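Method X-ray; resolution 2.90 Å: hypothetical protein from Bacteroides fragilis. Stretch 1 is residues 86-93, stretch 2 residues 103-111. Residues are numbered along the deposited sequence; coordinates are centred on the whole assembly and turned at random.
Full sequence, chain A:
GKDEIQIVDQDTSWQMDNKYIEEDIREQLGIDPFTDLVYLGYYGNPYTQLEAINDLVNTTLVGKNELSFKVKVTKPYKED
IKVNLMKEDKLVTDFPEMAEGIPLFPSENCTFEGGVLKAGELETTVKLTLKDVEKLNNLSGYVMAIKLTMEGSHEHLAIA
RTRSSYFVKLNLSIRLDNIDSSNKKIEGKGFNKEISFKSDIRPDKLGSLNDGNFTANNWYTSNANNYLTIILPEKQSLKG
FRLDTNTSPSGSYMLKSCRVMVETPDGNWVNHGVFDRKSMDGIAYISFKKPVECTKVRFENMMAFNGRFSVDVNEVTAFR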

# COMPACT_ATOMS: atom_id res chain seq x y z
N MSE A 86 16.96 8.60 16.20
CA MSE A 86 17.46 9.80 15.54
C MSE A 86 17.78 9.47 14.10
O MSE A 86 18.06 8.32 13.78
CB MSE A 86 18.68 10.39 16.27
CG MSE A 86 19.95 9.59 16.13
SE MSE A 86 21.43 10.68 16.70
CE MSE A 86 21.71 11.73 15.03
N LYS A 87 17.70 10.48 13.24
CA LYS A 87 17.96 10.32 11.82
C LYS A 87 19.45 10.41 11.57
O LYS A 87 20.02 11.49 11.69
CB LYS A 87 17.19 11.39 11.02
CG LYS A 87 17.29 11.26 9.51
CD LYS A 87 16.34 12.25 8.85
CE LYS A 87 16.69 12.56 7.42
NZ LYS A 87 16.60 11.38 6.53
N GLU A 88 20.08 9.27 11.28
CA GLU A 88 21.51 9.22 10.96
C GLU A 88 21.62 8.83 9.49
O GLU A 88 21.59 7.65 9.16
CB GLU A 88 22.25 8.26 11.90
CG GLU A 88 23.77 8.30 11.75
CD GLU A 88 24.42 9.64 12.07
OE1 GLU A 88 24.57 9.95 13.27
OE2 GLU A 88 24.75 10.38 11.12
N ASP A 89 21.71 9.85 8.62
CA ASP A 89 21.78 9.67 7.16
C ASP A 89 23.06 8.95 6.69
O ASP A 89 23.04 8.35 5.62
CB ASP A 89 21.66 11.03 6.45
CG ASP A 89 20.32 11.72 6.64
OD1 ASP A 89 19.28 11.03 6.54
OD2 ASP A 89 20.31 12.95 6.84
N LYS A 90 24.15 9.01 7.47
CA LYS A 90 25.43 8.35 7.14
C LYS A 90 25.26 6.83 6.91
O LYS A 90 26.00 6.26 6.10
CB LYS A 90 26.47 8.59 8.25
CG LYS A 90 26.92 10.05 8.40
CD LYS A 90 27.80 10.27 9.64
CE LYS A 90 28.02 11.74 9.94
NZ LYS A 90 28.85 11.96 11.16
N LEU A 91 24.29 6.18 7.59
CA LEU A 91 24.04 4.74 7.46
C LEU A 91 23.41 4.34 6.12
O LEU A 91 23.42 3.16 5.78
CB LEU A 91 23.12 4.22 8.59
CG LEU A 91 23.81 3.91 9.92
CD1 LEU A 91 24.22 5.17 10.63
CD2 LEU A 91 22.92 3.08 10.81
N VAL A 92 22.84 5.30 5.38
CA VAL A 92 22.25 5.03 4.08
C VAL A 92 23.39 4.73 3.09
O VAL A 92 23.23 3.84 2.24
CB VAL A 92 21.35 6.21 3.60
CG1 VAL A 92 20.80 5.94 2.21
CG2 VAL A 92 20.21 6.46 4.58
N THR A 93 24.55 5.43 3.23
CA THR A 93 25.75 5.29 2.38
C THR A 93 26.29 3.84 2.34
O THR A 93 26.67 3.38 1.26
CB THR A 93 26.87 6.24 2.87
OG1 THR A 93 26.30 7.52 3.20
CG2 THR A 93 27.97 6.43 1.84
N PRO A 103 16.83 10.03 -3.35
CA PRO A 103 17.10 11.13 -2.41
C PRO A 103 16.76 10.80 -0.97
O PRO A 103 15.97 9.90 -0.70
CB PRO A 103 16.22 12.26 -2.93
CG PRO A 103 15.11 11.57 -3.62
CD PRO A 103 15.73 10.38 -4.27
N LEU A 104 17.36 11.53 -0.04
CA LEU A 104 17.09 11.31 1.38
C LEU A 104 15.77 11.94 1.75
O LEU A 104 15.46 13.03 1.25
CB LEU A 104 18.21 11.90 2.27
CG LEU A 104 19.56 11.19 2.19
CD1 LEU A 104 20.64 12.06 2.77
CD2 LEU A 104 19.52 9.85 2.91
N PHE A 105 15.00 11.27 2.62
CA PHE A 105 13.73 11.81 3.10
C PHE A 105 14.06 13.02 3.97
O PHE A 105 14.87 12.87 4.89
CB PHE A 105 12.96 10.75 3.89
CG PHE A 105 11.61 11.21 4.36
CD1 PHE A 105 10.51 11.16 3.52
CD2 PHE A 105 11.44 11.70 5.65
CE1 PHE A 105 9.26 11.59 3.96
CE2 PHE A 105 10.18 12.11 6.10
CZ PHE A 105 9.10 12.06 5.24
N PRO A 106 13.56 14.24 3.68
CA PRO A 106 13.95 15.41 4.49
C PRO A 106 13.75 15.23 6.01
O PRO A 106 12.75 14.67 6.43
CB PRO A 106 13.05 16.54 3.96
CG PRO A 106 12.10 15.91 3.02
CD PRO A 106 12.65 14.62 2.58
N SER A 107 14.73 15.69 6.80
CA SER A 107 14.72 15.59 8.27
C SER A 107 13.58 16.39 8.88
O SER A 107 13.02 15.97 9.88
CB SER A 107 16.04 16.10 8.85
OG SER A 107 17.16 15.47 8.25
N GLU A 108 13.26 17.56 8.30
CA GLU A 108 12.17 18.42 8.76
C GLU A 108 10.80 17.70 8.73
O GLU A 108 9.95 17.99 9.57
CB GLU A 108 12.09 19.74 7.96
CG GLU A 108 11.93 19.62 6.45
CD GLU A 108 13.20 19.79 5.64
OE1 GLU A 108 14.23 19.17 6.00
OE2 GLU A 108 13.15 20.51 4.62
N ASN A 109 10.62 16.73 7.82
CA ASN A 109 9.38 15.96 7.71
C ASN A 109 9.31 14.77 8.73
O ASN A 109 8.31 14.08 8.74
CB ASN A 109 9.20 15.47 6.26
CG ASN A 109 8.96 16.60 5.30
OD1 ASN A 109 9.89 17.23 4.80
ND2 ASN A 109 7.71 16.97 5.09
N CYS A 110 10.34 14.55 9.59
CA CYS A 110 10.36 13.51 10.64
C CYS A 110 10.08 14.13 12.00
O CYS A 110 10.61 15.19 12.31
CB CYS A 110 11.69 12.77 10.68
SG CYS A 110 12.14 11.95 9.13
N THR A 111 9.33 13.43 12.85
CA THR A 111 9.08 13.84 14.24
C THR A 111 9.28 12.59 15.10
O THR A 111 8.52 11.62 14.97
CB THR A 111 7.72 14.51 14.39
OG1 THR A 111 7.66 15.63 13.50
CG2 THR A 111 7.46 14.97 15.82

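Residues 86-93 of this hypothetical protein from Bacteroides fragilis pack against residues 103-111. The first stretch leaves a strand at Lys 87 and turns into a weakly bonded helix at about residues 90-93, while the second runs as loop and turn before entering a strand at Cys 110. The two backbone segments stay apart, with CA atoms 7.1 Å from each other at Lys 87 and Ser 107 and 7.6 Å at Asp 89 and Leu 104, and no backbone-to-backbone hydrogen bond joins them; side chains fill the gap, and the contact buries a modest 279 Å² in all. Each stretch is braced by its own turn, Val 92 N bonding to Asp 89 O at 3.1 Å and Cys 110 N to Ser 107 O at 3.0 Å.

Polar contact centres on Lys 87, which points toward the second stretch and reaches across with chi1 to chi3 all t, before chi4 turns to p at the ammonium group. There Lys 87 NZ donates to Phe 105 O at 2.8 Å, the single hydrogen bond between the stretches. The same nitrogen forms a salt bridge with Asp 89 OD1 at 2.7 Å, so one ammonium group is shared between a carboxylate of its own stretch and a carbonyl of the other. The carboxylate balances its charge and the carbonyl ties it to the neighbouring loop.

The methylenes of Lys 87 also make van der Waals contacts, with Lys 87 CE lying 3.1 Å from Ser 107 OG and Lys 87 CD 4.2 Å from Cys 110 SG. Nearer the start of the second stretch, Leu 104 (chi1 m, chi2 t) points toward the first stretch. Its CD2 methyl lies 3.8 Å from Val 92 CG2, an apolar contact between branched side chains, and Leu 104 CD2 is also 3.8 Å from Asp 89 OD1, close to the salt bridge.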